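Local coordinates for diacylglycerol O-acyltransferase (Marinobacter hydrocarbonoclasticus, PDB 6CHJ), which probably transfers the acyl chain of an acyl-CoA to diacylglycerol, forming triacylglycerol and CoA, and also acts as a wax ester synthase, at residues B[19-24]-B[401-406]; B[90-95]-B[122-127]; B[237-242]-B[424-429]; B[375-380]-B[409-414]. All coordinates share one frame; numbering follows the deposited sequence.

Interaction 1: B[19-24]-B[401-406]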
loop_
_atom_site.group_PDB
_atom_site.type_symbol
_atom_site.label_atom_id
_atom_site.label_comp_id
_atom_site.label_asym_id
_atom_site.label_seq_id
_atom_site.Cartn_x
_atom_site.Cartn_y
_atom_site.Cartn_z
ATOM N N GLN B 19 -9.606 7.439 0.751
ATOM C CA GLN B 19 -10.293 6.870 1.909
ATOM C C GLN B 19 -10.407 5.357 1.728
ATOM O O GLN B 19 -11.470 4.827 1.376
ATOM C CB GLN B 19 -11.670 7.522 2.100
ATOM C CG GLN B 19 -12.567 7.603 0.812
ATOM C CD GLN B 19 -13.723 8.588 0.940
ATOM O OE1 GLN B 19 -13.531 9.769 1.239
ATOM N NE2 GLN B 19 -14.928 8.104 0.694
ATOM N N PRO B 20 -9.329 4.613 1.968
ATOM C CA PRO B 20 -9.500 3.167 2.063
ATOM C C PRO B 20 -10.537 2.856 3.136
ATOM O O PRO B 20 -10.731 3.612 4.099
ATOM C CB PRO B 20 -8.106 2.663 2.427
ATOM C CG PRO B 20 -7.200 3.698 1.868
ATOM C CD PRO B 20 -7.909 4.996 2.047
ATOM N N MET B 21 -11.252 1.764 2.917
ATOM C CA MET B 21 -12.365 1.371 3.761
ATOM C C MET B 21 -12.054 0.056 4.473
ATOM O O MET B 21 -12.899 -0.830 4.600
ATOM C CB MET B 21 -13.656 1.308 2.929
ATOM C CG MET B 21 -14.122 2.691 2.412
ATOM S SD MET B 21 -14.464 3.954 3.700
ATOM C CE MET B 21 -15.537 3.037 4.738
ATOM N N HIS B 22 -10.814 -0.091 4.912
ATOM C CA HIS B 22 -10.414 -1.220 5.734
ATOM C C HIS B 22 -10.188 -0.747 7.169
ATOM O O HIS B 22 -9.789 0.393 7.406
ATOM C CB HIS B 22 -9.148 -1.887 5.185
ATOM C CG HIS B 22 -7.960 -0.974 5.079
ATOM N ND1 HIS B 22 -7.573 -0.384 3.894
ATOM C CD2 HIS B 22 -7.062 -0.567 6.010
ATOM C CE1 HIS B 22 -6.504 0.362 4.101
ATOM N NE2 HIS B 22 -6.177 0.274 5.378
ATOM N N VAL B 23 -10.453 -1.622 8.126
ATOM C CA VAL B 23 -10.081 -1.371 9.502
ATOM C C VAL B 23 -8.815 -2.157 9.811
ATOM O O VAL B 23 -8.363 -2.986 9.023
ATOM C CB VAL B 23 -11.207 -1.738 10.486
ATOM C CG1 VAL B 23 -12.526 -1.079 10.061
ATOM C CG2 VAL B 23 -11.332 -3.272 10.565
ATOM N N GLY B 24 -8.245 -1.903 10.985
ATOM C CA GLY B 24 -7.005 -2.517 11.407
ATOM C C GLY B 24 -6.923 -2.570 12.915
ATOM O O GLY B 24 -7.700 -1.931 13.628
ATOM N N VAL B 401 -7.450 0.621 14.698
ATOM C CA VAL B 401 -7.027 1.502 13.610
ATOM C C VAL B 401 -8.241 1.662 12.723
ATOM O O VAL B 401 -8.688 0.693 12.101
ATOM C CB VAL B 401 -5.842 0.942 12.808
ATOM C CG1 VAL B 401 -5.218 2.053 11.977
ATOM C CG2 VAL B 401 -4.809 0.291 13.737
ATOM N N SER B 402 -8.797 2.863 12.674
ATOM C CA SER B 402 -10.108 2.968 12.060
ATOM C C SER B 402 -10.019 3.653 10.682
ATOM O O SER B 402 -8.955 3.657 10.045
ATOM C CB SER B 402 -11.036 3.677 13.045
ATOM O OG SER B 402 -12.351 3.191 12.879
ATOM N N ILE B 403 -11.132 4.237 10.233
ATOM C CA ILE B 403 -11.280 4.756 8.875
ATOM C C ILE B 403 -11.464 6.271 8.939
ATOM O O ILE B 403 -12.381 6.760 9.609
ATOM C CB ILE B 403 -12.482 4.111 8.161
ATOM C CG1 ILE B 403 -12.316 2.597 7.997
ATOM C CG2 ILE B 403 -12.760 4.787 6.826
ATOM C CD1 ILE B 403 -13.671 1.892 7.780
ATOM N N ASP B 404 -10.611 7.002 8.228
ATOM C CA ASP B 404 -10.839 8.382 7.824
ATOM C C ASP B 404 -11.614 8.460 6.501
ATOM O O ASP B 404 -11.569 7.553 5.655
ATOM C CB ASP B 404 -9.526 9.127 7.643
ATOM C CG ASP B 404 -8.714 9.181 8.893
ATOM O OD1 ASP B 404 -9.300 9.357 9.988
ATOM O OD2 ASP B 404 -7.478 9.075 8.774
ATOM N N MET B 405 -12.281 9.600 6.316
ATOM C CA MET B 405 -13.055 9.925 5.128
ATOM C C MET B 405 -12.795 11.378 4.757
ATOM O O MET B 405 -12.405 12.188 5.608
ATOM C CB MET B 405 -14.564 9.776 5.374
ATOM C CG MET B 405 -15.110 8.405 5.179
ATOM S SD MET B 405 -16.892 8.500 5.306
ATOM C CE MET B 405 -17.234 9.716 4.003
ATOM N N ASP B 406 -13.045 11.705 3.476
ATOM C CA ASP B 406 -13.270 13.090 3.074
ATOM C C ASP B 406 -14.219 13.757 4.065
ATOM O O ASP B 406 -15.316 13.252 4.314
ATOM C CB ASP B 406 -13.894 13.151 1.671
ATOM C CG ASP B 406 -12.869 13.156 0.534
ATOM O OD1 ASP B 406 -11.651 13.319 0.765
ATOM O OD2 ASP B 406 -13.305 13.004 -0.620
HETATM O O HOH W 1 -9.866 5.801 4.984
#
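Gly24 and Val401 form an antiparallel hydrogen-bonded pair where strand 393-401, sent over from the C-terminal half, joins strand 22-30 in the N-terminal sheet; such a lent strand is a hallmark of the two-domain CoA-dependent acyltransferase fold. Two backbone bonds hold the pair, Gly24 N to Val401 O at 2.9 Å and Val401 N to Gly24 O at 2.8 Å. Glycine suits the place, because a side chain on it would press tightly on Val401 CB. Towards Asp406 the chains keep their opposed directions but no longer pair as strands, and a water that donates to both Pro20 O and Asp404 O bridges them.

The side-chain hydrogen bond is made by Gln19. Its OE1 accepts Asp406 N at 3.0 Å, nearly straight at 166°, while NE2 donates to Leu14 O, so both ends of the amide are used and its rotation is fixed. A leucine here would probably leave Asp406 N and Leu14 O without their mates.

Apolar contact centres on Ile403, both of whose branches touch Met21. CG2 meets Met21 SD at 3.7 Å, the methionine being bent at chi2 and chi3 so that it curls back over the isoleucine. CD1 lies between Met21 CE and Val23 CG1, 3.9 Å from the latter. Ile403 CG1 rests 3.4 Å from the carbonyl oxygen His22 O.

Interaction 2: B[90-95]-B[122-127]; sequences PGRIRE and GLKDRQ
Gly91 presses its backbone against Gly122 and Leu123, and this is the tight half of the contact. Gly91 CA stands 3.3 Å from Gly122 O in a CA-H...O contact, so close that a CB on Gly91 would run into that oxygen. The positive phi of Gly91, 67°, adds a second reason for glycine. Its carbonyl then points into the turn across from it: Gly91 O receives the CA-H of Leu123 at 3.2 Å and a weak, bent hydrogen bond from Lys124 N at 3.1 Å. Leu123 lays CB and CG beside the same oxygen and is buried against Leu28 and Leu87, as befits the apolar residue of this turn.

The other half is loose and faces solvent. Lys124, extended beyond CG, runs alongside the carbonyl of Pro90, with CG 3.5 Å from Pro90 O, and ends near the proline ring. Arg92 NE lies 5.2 Å from Lys124 NZ, a like charge that would if anything disfavour the ammonium's approach. Arg92, whose guanidinium has Pro90 CG at its edge, is the N-cap of helix 93-105. Glu95 OE2 uses its anti lone pair to accept Arg92 N at 3.1 Å, which is one half of a capping box; an arginine at the N-cap has no side-chain acceptor to supply the other half.

The contact thus fastens the start of the helix in a beta-alpha-beta crossover, strand 82-86 to helix 93-105 to the parallel strand 115-121, against the turn that leads on into strand 127-135.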
loop_
_atom_site.group_PDB
_atom_site.type_symbol
_atom_site.label_atom_id
_atom_site.label_comp_id
_atom_site.label_asym_id
_atom_site.label_seq_id
_atom_site.Cartn_x
_atom_site.Cartn_y
_atom_site.Cartn_z
ATOM N N PRO B 90 15.748 2.953 15.495
ATOM C CA PRO B 90 16.036 2.128 16.678
ATOM C C PRO B 90 14.907 1.243 17.195
ATOM O O PRO B 90 14.970 0.834 18.358
ATOM C CB PRO B 90 16.404 3.176 17.740
ATOM C CG PRO B 90 15.757 4.498 17.251
ATOM C CD PRO B 90 15.188 4.263 15.868
ATOM N N GLY B 91 13.900 0.966 16.371
ATOM C CA GLY B 91 12.920 -0.047 16.719
ATOM C C GLY B 91 12.020 0.253 17.903
ATOM O O GLY B 91 11.470 -0.676 18.506
ATOM N N ARG B 92 11.830 1.512 18.249
ATOM C CA ARG B 92 10.993 1.845 19.394
ATOM C C ARG B 92 9.599 2.283 18.925
ATOM O O ARG B 92 9.213 2.102 17.760
ATOM C CB ARG B 92 11.676 2.913 20.248
ATOM C CG ARG B 92 11.683 4.255 19.593
ATOM C CD ARG B 92 12.856 5.113 20.028
ATOM N NE ARG B 92 13.110 6.163 19.043
ATOM C CZ ARG B 92 12.341 7.233 18.878
ATOM N NH1 ARG B 92 11.256 7.410 19.640
ATOM N NH2 ARG B 92 12.658 8.128 17.950
ATOM N N ILE B 93 8.824 2.863 19.843
ATOM C CA ILE B 93 7.402 3.034 19.583
ATOM C C ILE B 93 7.173 4.020 18.441
ATOM O O ILE B 93 6.293 3.802 17.595
ATOM C CB ILE B 93 6.659 3.441 20.867
ATOM C CG1 ILE B 93 6.742 2.303 21.892
ATOM C CG2 ILE B 93 5.184 3.732 20.562
ATOM C CD1 ILE B 93 6.486 0.898 21.310
ATOM N N ARG B 94 7.961 5.095 18.371
ATOM C CA ARG B 94 7.816 6.007 17.243
ATOM C C ARG B 94 7.930 5.262 15.904
ATOM O O ARG B 94 7.146 5.512 14.981
ATOM C CB ARG B 94 8.848 7.130 17.328
ATOM C CG ARG B 94 8.869 8.018 16.090
ATOM C CD ARG B 94 9.121 9.481 16.415
ATOM N NE ARG B 94 10.038 9.649 17.545
ATOM C CZ ARG B 94 10.840 10.699 17.713
ATOM N NH1 ARG B 94 10.850 11.679 16.810
ATOM N NH2 ARG B 94 11.636 10.764 18.781
ATOM N N GLU B 95 8.857 4.299 15.795
ATOM C CA GLU B 95 8.973 3.551 14.539
ATOM C C GLU B 95 7.784 2.602 14.326
ATOM O O GLU B 95 7.274 2.480 13.203
ATOM C CB GLU B 95 10.305 2.789 14.483
ATOM C CG GLU B 95 11.526 3.684 14.215
ATOM C CD GLU B 95 11.852 4.618 15.385
ATOM O OE1 GLU B 95 11.988 5.850 15.184
ATOM O OE2 GLU B 95 11.967 4.108 16.521
ATOM N N GLY B 122 12.087 -6.526 15.311
ATOM C CA GLY B 122 12.936 -5.365 15.499
ATOM C C GLY B 122 12.504 -4.403 16.586
ATOM O O GLY B 122 13.045 -3.296 16.657
ATOM N N LEU B 123 11.545 -4.765 17.427
ATOM C CA LEU B 123 11.203 -3.884 18.535
ATOM C C LEU B 123 12.245 -4.034 19.640
ATOM O O LEU B 123 12.858 -5.092 19.798
ATOM C CB LEU B 123 9.796 -4.185 19.046
ATOM C CG LEU B 123 8.684 -3.550 18.191
ATOM C CD1 LEU B 123 8.360 -4.363 16.915
ATOM C CD2 LEU B 123 7.437 -3.310 19.013
ATOM N N LYS B 124 12.460 -2.953 20.391
ATOM C CA LYS B 124 13.602 -2.848 21.294
ATOM C C LYS B 124 13.696 -3.964 22.328
ATOM O O LYS B 124 14.505 -4.885 22.168
ATOM C CB LYS B 124 13.604 -1.487 21.999
ATOM C CG LYS B 124 14.795 -0.649 21.566
ATOM C CD LYS B 124 14.837 0.751 22.162
ATOM C CE LYS B 124 16.174 1.437 21.788
ATOM N NZ LYS B 124 16.119 2.943 21.756
ATOM N N ASP B 125 12.921 -3.899 23.402
ATOM C CA ASP B 125 13.237 -4.699 24.593
ATOM C C ASP B 125 12.380 -5.968 24.643
ATOM O O ASP B 125 11.549 -6.173 25.527
ATOM C CB ASP B 125 13.080 -3.852 25.857
ATOM C CG ASP B 125 14.114 -2.726 25.952
ATOM O OD1 ASP B 125 13.725 -1.539 25.862
ATOM O OD2 ASP B 125 15.315 -3.025 26.134
ATOM N N ARG B 126 12.606 -6.832 23.655
ATOM C CA ARG B 126 12.027 -8.177 23.620
ATOM C C ARG B 126 10.501 -8.121 23.507
ATOM O O ARG B 126 9.759 -8.807 24.221
ATOM C CB ARG B 126 12.485 -9.006 24.835
ATOM C CG ARG B 126 14.010 -9.290 24.864
ATOM C CD ARG B 126 14.487 -10.163 26.057
ATOM N NE ARG B 126 13.697 -11.381 26.214
ATOM C CZ ARG B 126 14.021 -12.555 25.680
ATOM N NH1 ARG B 126 15.120 -12.665 24.932
ATOM N NH2 ARG B 126 13.230 -13.613 25.869
ATOM N N GLN B 127 10.033 -7.299 22.571
ATOM C CA GLN B 127 8.636 -7.266 22.184
ATOM C C GLN B 127 8.524 -7.492 20.684
ATOM O O GLN B 127 9.482 -7.293 19.937
ATOM C CB GLN B 127 7.990 -5.930 22.569
ATOM C CG GLN B 127 8.272 -5.514 23.997
ATOM C CD GLN B 127 7.158 -4.664 24.596
ATOM O OE1 GLN B 127 6.140 -5.187 25.060
ATOM N NE2 GLN B 127 7.354 -3.349 24.600
#

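Interaction 3: B[237-242]-B[424-429]; sequences GSRRFA and GLIGCR
Arg240 and Arg429 cross at a slant, both chains extended to NE, and their guanidinium planes lie only 18° apart. Arg429 NH1 comes 3.6 Å from Arg240 CG and 3.8 Å from Arg240 NE, a meeting of like charges that is probably tolerated because each has another partner: Arg240 NH1 donates to Gln436, and Arg429 NE is in a salt bridge with Asp77 of the second subunit. Gly427, the hydrogen-bonded partner of Arg240, adds no side chain to that face.

Phe241 and Ile426 point to the opposite face of the sheet, where helix 93-105 and strand 393-401 cover them. Ile426 CD1 touches Phe241 CB at 3.9 Å and also reaches Arg239 CB, while the ring, with CG anti to the backbone N (chi1 -178°), brings CD1 to 3.3 Å from Leu425 O. These pairs belong to the antiparallel joint by which strand 239-247 forms an outermost strand of the C-terminal mixed sheet, beside strand 420-428. Ala242 and Leu425 share the Arg240 face, and the small alanine suits a place packed against helix 437-453.

Where the strand begins, Arg239 bends at chi2 and turns back over its own chain. Its NH1 donates to Ser238 O at 3.0 Å from one face of that carbonyl, and Arg429 N binds the same oxygen at 2.8 Å from the other; Arg239 NH2 continues to Gln18 O.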
loop_
_atom_site.group_PDB
_atom_site.type_symbol
_atom_site.label_atom_id
_atom_site.label_comp_id
_atom_site.label_asym_id
_atom_site.label_seq_id
_atom_site.Cartn_x
_atom_site.Cartn_y
_atom_site.Cartn_z
ATOM N N GLY B 237 -4.828 10.126 0.859
ATOM C CA GLY B 237 -4.807 8.747 1.286
ATOM C C GLY B 237 -3.677 8.352 2.224
ATOM O O GLY B 237 -3.541 7.161 2.529
ATOM N N SER B 238 -2.857 9.292 2.684
ATOM C CA SER B 238 -1.767 8.972 3.596
ATOM C C SER B 238 -2.245 9.159 5.031
ATOM O O SER B 238 -3.014 10.081 5.331
ATOM C CB SER B 238 -0.527 9.833 3.324
ATOM O OG SER B 238 -0.801 11.211 3.528
ATOM N N ARG B 239 -1.805 8.264 5.904
ATOM C CA ARG B 239 -2.318 8.165 7.253
ATOM C C ARG B 239 -1.214 8.458 8.248
ATOM O O ARG B 239 -0.037 8.230 7.979
ATOM C CB ARG B 239 -2.913 6.774 7.520
ATOM C CG ARG B 239 -4.157 6.476 6.680
ATOM C CD ARG B 239 -5.292 7.436 7.047
ATOM N NE ARG B 239 -6.449 7.306 6.168
ATOM C CZ ARG B 239 -6.666 8.082 5.115
ATOM N NH1 ARG B 239 -5.791 9.032 4.812
ATOM N NH2 ARG B 239 -7.740 7.894 4.360
ATOM N N ARG B 240 -1.608 9.020 9.378
ATOM C CA ARG B 240 -0.776 9.104 10.561
ATOM C C ARG B 240 -1.533 8.423 11.685
ATOM O O ARG B 240 -2.690 8.776 11.959
ATOM C CB ARG B 240 -0.443 10.555 10.931
ATOM C CG ARG B 240 1.040 10.757 11.217
ATOM C CD ARG B 240 1.323 12.042 11.978
ATOM N NE ARG B 240 2.751 12.243 12.203
ATOM C CZ ARG B 240 3.484 11.527 13.056
ATOM N NH1 ARG B 240 2.923 10.550 13.770
ATOM N NH2 ARG B 240 4.781 11.781 13.197
ATOM N N PHE B 241 -0.891 7.428 12.300
ATOM C CA PHE B 241 -1.470 6.650 13.381
ATOM C C PHE B 241 -0.766 6.969 14.693
ATOM O O PHE B 241 0.463 7.038 14.755
ATOM C CB PHE B 241 -1.367 5.156 13.107
ATOM C CG PHE B 241 -1.995 4.304 14.169
ATOM C CD1 PHE B 241 -3.315 4.511 14.551
ATOM C CD2 PHE B 241 -1.278 3.294 14.777
ATOM C CE1 PHE B 241 -3.903 3.717 15.522
ATOM C CE2 PHE B 241 -1.864 2.502 15.754
ATOM C CZ PHE B 241 -3.169 2.710 16.123
ATOM N N ALA B 242 -1.558 7.172 15.742
ATOM C CA ALA B 242 -1.050 7.501 17.072
ATOM C C ALA B 242 -1.874 6.721 18.076
ATOM O O ALA B 242 -3.106 6.847 18.107
ATOM C CB ALA B 242 -1.129 9.005 17.360
ATOM N N GLY B 424 -6.776 4.804 20.011
ATOM C CA GLY B 424 -6.292 4.767 18.644
ATOM C C GLY B 424 -6.762 5.957 17.826
ATOM O O GLY B 424 -7.953 6.069 17.515
ATOM N N LEU B 425 -5.835 6.846 17.469
ATOM C CA LEU B 425 -6.104 8.021 16.653
ATOM C C LEU B 425 -5.520 7.789 15.260
ATOM O O LEU B 425 -4.300 7.640 15.115
ATOM C CB LEU B 425 -5.491 9.272 17.281
ATOM C CG LEU B 425 -5.700 9.470 18.795
ATOM C CD1 LEU B 425 -5.237 10.838 19.235
ATOM C CD2 LEU B 425 -7.138 9.269 19.199
ATOM N N ILE B 426 -6.382 7.762 14.239
ATOM C CA ILE B 426 -5.961 7.620 12.844
ATOM C C ILE B 426 -6.405 8.865 12.081
ATOM O O ILE B 426 -7.552 9.309 12.211
ATOM C CB ILE B 426 -6.518 6.337 12.198
ATOM C CG1 ILE B 426 -5.909 6.125 10.812
ATOM C CG2 ILE B 426 -8.044 6.340 12.165
ATOM C CD1 ILE B 426 -4.560 5.476 10.846
ATOM N N GLY B 427 -5.492 9.446 11.311
ATOM C CA GLY B 427 -5.788 10.712 10.667
ATOM C C GLY B 427 -5.089 10.854 9.333
ATOM O O GLY B 427 -4.071 10.184 9.053
ATOM N N CYS B 428 -5.659 11.730 8.496
ATOM C CA CYS B 428 -5.006 12.075 7.241
ATOM C C CYS B 428 -3.712 12.821 7.554
ATOM O O CYS B 428 -3.733 13.844 8.243
ATOM C CB CYS B 428 -5.924 12.921 6.362
ATOM S SG CYS B 428 -5.022 13.804 5.066
ATOM N N ARG B 429 -2.582 12.293 7.075
ATOM C CA ARG B 429 -1.283 12.898 7.377
ATOM C C ARG B 429 -1.182 14.352 6.905
ATOM O O ARG B 429 -0.530 15.161 7.565
ATOM C CB ARG B 429 -0.162 12.077 6.739
ATOM C CG ARG B 429 1.222 12.652 7.007
ATOM C CD ARG B 429 2.352 11.784 6.465
ATOM N NE ARG B 429 3.640 12.238 6.988
ATOM C CZ ARG B 429 4.227 11.755 8.083
ATOM N NH1 ARG B 429 3.663 10.776 8.794
ATOM N NH2 ARG B 429 5.391 12.255 8.469
#

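Interaction 4: B[375-380]-B[409-414]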
loop_
_atom_site.group_PDB
_atom_site.type_symbol
_atom_site.label_atom_id
_atom_site.label_comp_id
_atom_site.label_asym_id
_atom_site.label_seq_id
_atom_site.Cartn_x
_atom_site.Cartn_y
_atom_site.Cartn_z
ATOM N N ASN B 375 -17.978 16.816 13.956
ATOM C CA ASN B 375 -16.637 17.082 13.475
ATOM C C ASN B 375 -15.735 15.868 13.555
ATOM O O ASN B 375 -14.725 15.830 12.847
ATOM C CB ASN B 375 -16.027 18.244 14.259
ATOM C CG ASN B 375 -16.908 19.493 14.231
ATOM O OD1 ASN B 375 -17.798 19.654 15.067
ATOM N ND2 ASN B 375 -16.657 20.376 13.273
ATOM N N VAL B 376 -16.099 14.856 14.345
ATOM C CA VAL B 376 -15.230 13.702 14.549
ATOM C C VAL B 376 -16.055 12.548 15.108
ATOM O O VAL B 376 -17.075 12.757 15.766
ATOM C CB VAL B 376 -14.058 14.094 15.488
ATOM C CG1 VAL B 376 -14.597 14.665 16.803
ATOM C CG2 VAL B 376 -13.130 12.917 15.732
ATOM N N VAL B 377 -15.600 11.324 14.853
ATOM C CA VAL B 377 -16.136 10.119 15.486
ATOM C C VAL B 377 -15.265 9.780 16.681
ATOM O O VAL B 377 -14.037 9.778 16.574
ATOM C CB VAL B 377 -16.175 8.941 14.496
ATOM C CG1 VAL B 377 -16.607 7.645 15.218
ATOM C CG2 VAL B 377 -17.110 9.280 13.330
ATOM N N ILE B 378 -15.886 9.511 17.820
ATOM C CA ILE B 378 -15.189 9.003 18.995
ATOM C C ILE B 378 -15.871 7.696 19.375
ATOM O O ILE B 378 -16.927 7.701 20.021
ATOM C CB ILE B 378 -15.202 9.990 20.167
ATOM C CG1 ILE B 378 -14.720 11.379 19.737
ATOM C CG2 ILE B 378 -14.340 9.440 21.303
ATOM C CD1 ILE B 378 -14.581 12.386 20.917
ATOM N N SER B 379 -15.275 6.574 18.979
ATOM C CA SER B 379 -15.868 5.261 19.174
ATOM C C SER B 379 -15.238 4.575 20.374
ATOM O O SER B 379 -14.027 4.661 20.588
ATOM C CB SER B 379 -15.690 4.391 17.935
ATOM O OG SER B 379 -16.786 3.510 17.801
ATOM N N ASN B 380 -16.066 3.888 21.152
ATOM C CA ASN B 380 -15.610 3.243 22.376
ATOM C C ASN B 380 -16.236 1.862 22.422
ATOM O O ASN B 380 -17.440 1.734 22.641
ATOM C CB ASN B 380 -15.987 4.055 23.608
ATOM C CG ASN B 380 -15.202 3.643 24.821
ATOM O OD1 ASN B 380 -14.774 2.492 24.924
ATOM N ND2 ASN B 380 -14.990 4.577 25.746
ATOM N N ALA B 409 -11.300 13.931 8.649
ATOM C CA ALA B 409 -9.872 13.629 8.604
ATOM C C ALA B 409 -9.423 12.776 9.787
ATOM O O ALA B 409 -8.471 11.995 9.649
ATOM C CB ALA B 409 -9.058 14.920 8.545
ATOM N N LEU B 410 -10.111 12.872 10.934
ATOM C CA LEU B 410 -9.666 12.258 12.178
ATOM C C LEU B 410 -10.725 11.304 12.705
ATOM O O LEU B 410 -11.912 11.645 12.757
ATOM C CB LEU B 410 -9.354 13.320 13.234
ATOM C CG LEU B 410 -8.840 12.886 14.620
ATOM C CD1 LEU B 410 -7.500 12.138 14.580
ATOM C CD2 LEU B 410 -8.706 14.091 15.525
ATOM N N ASN B 411 -10.300 10.106 13.090
ATOM C CA ASN B 411 -11.189 9.140 13.711
ATOM C C ASN B 411 -10.536 8.657 15.000
ATOM O O ASN B 411 -9.430 8.099 14.973
ATOM C CB ASN B 411 -11.484 7.977 12.767
ATOM C CG ASN B 411 -12.608 7.109 13.271
ATOM O OD1 ASN B 411 -12.557 6.607 14.388
ATOM N ND2 ASN B 411 -13.649 6.951 12.465
ATOM N N MET B 412 -11.206 8.892 16.121
ATOM C CA MET B 412 -10.689 8.524 17.428
ATOM C C MET B 412 -11.395 7.257 17.867
ATOM O O MET B 412 -12.626 7.235 17.974
ATOM C CB MET B 412 -10.903 9.638 18.447
ATOM C CG MET B 412 -10.184 10.951 18.116
ATOM S SD MET B 412 -10.553 12.266 19.311
ATOM C CE MET B 412 -9.104 12.271 20.351
ATOM N N THR B 413 -10.630 6.198 18.098
ATOM C CA THR B 413 -11.239 4.942 18.494
ATOM C C THR B 413 -10.613 4.429 19.774
ATOM O O THR B 413 -9.389 4.461 19.954
ATOM C CB THR B 413 -11.126 3.909 17.409
ATOM O OG1 THR B 413 -9.830 4.020 16.801
ATOM C CG2 THR B 413 -12.206 4.142 16.368
ATOM N N LEU B 414 -11.478 3.939 20.650
ATOM C CA LEU B 414 -11.137 3.623 22.024
ATOM C C LEU B 414 -11.605 2.231 22.381
ATOM O O LEU B 414 -12.634 1.750 21.896
ATOM C CB LEU B 414 -11.758 4.603 22.974
ATOM C CG LEU B 414 -10.964 5.868 22.796
ATOM C CD1 LEU B 414 -11.736 6.909 22.063
ATOM C CD2 LEU B 414 -10.603 6.303 24.152
HETATM O O HOH W 2 -12.532 14.143 11.919
#
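Ser379 O accepts the backbone N-H of Leu414 at 2.7 Å, in a somewhat bent bond, and also has Leu414 CB close by at 3.3 Å. Met412 binds on both sides of Ile378: its N donates to Val377 O at 3.0 Å and its O accepts Ser379 N at 2.9 Å. One residue bonding to two that flank its neighbour is the parallel pattern, and the short strand axes run only 12° apart. They are inner strands of the C-terminal mixed sheet, joined by an excursion of the chain through the N-terminal sheet.

On one face Ile378 and Leu414 lie side by side and point the same way, with Ile378 CG2 3.7 Å from Leu414 CD1. Together with Met412 they pack on helix 262-280 at Cys270 and Val266, a place suited to long apolar chains. The other face is more polar. Thr413 sets CG2 against Ser379 CB at 3.8 Å, leaving OG1 to bond Gly424 O. Asn411, its CG anti to the backbone N (chi1 -169°), leans across to put ND2 3.8 Å from Val377 CB, and the same nitrogen makes a weak hydrogen bond to Ile403 O. An alanine here would probably leave Ile403 O without that donor and open a gap beside Val377. Beyond the backbone bonds a water bridges the two chains, donating to Asn375 O and accepting from Leu410 N at 2.9 Å.

From the N terminus, 19-24 opens the longest loop, which interaction 1 closes only at 401-406, placing a C-terminal strand in the N-terminal sheet. Interaction 2 opens and closes early within that loop, at the far end of the same sheet and touching none of the others. Interaction 3 opens at 237-242, inside the first loop, and closes at 424-429, beyond it, so the two cross; a long ion pair between Asp404 and Arg239 links them. Interaction 4 starts at 375-380 and closes at 409-414, crossing interaction 1 but nested within interaction 3. Neighbouring strands 410-417 and 420-428 carry interactions 4 and 3 into one C-terminal sheet.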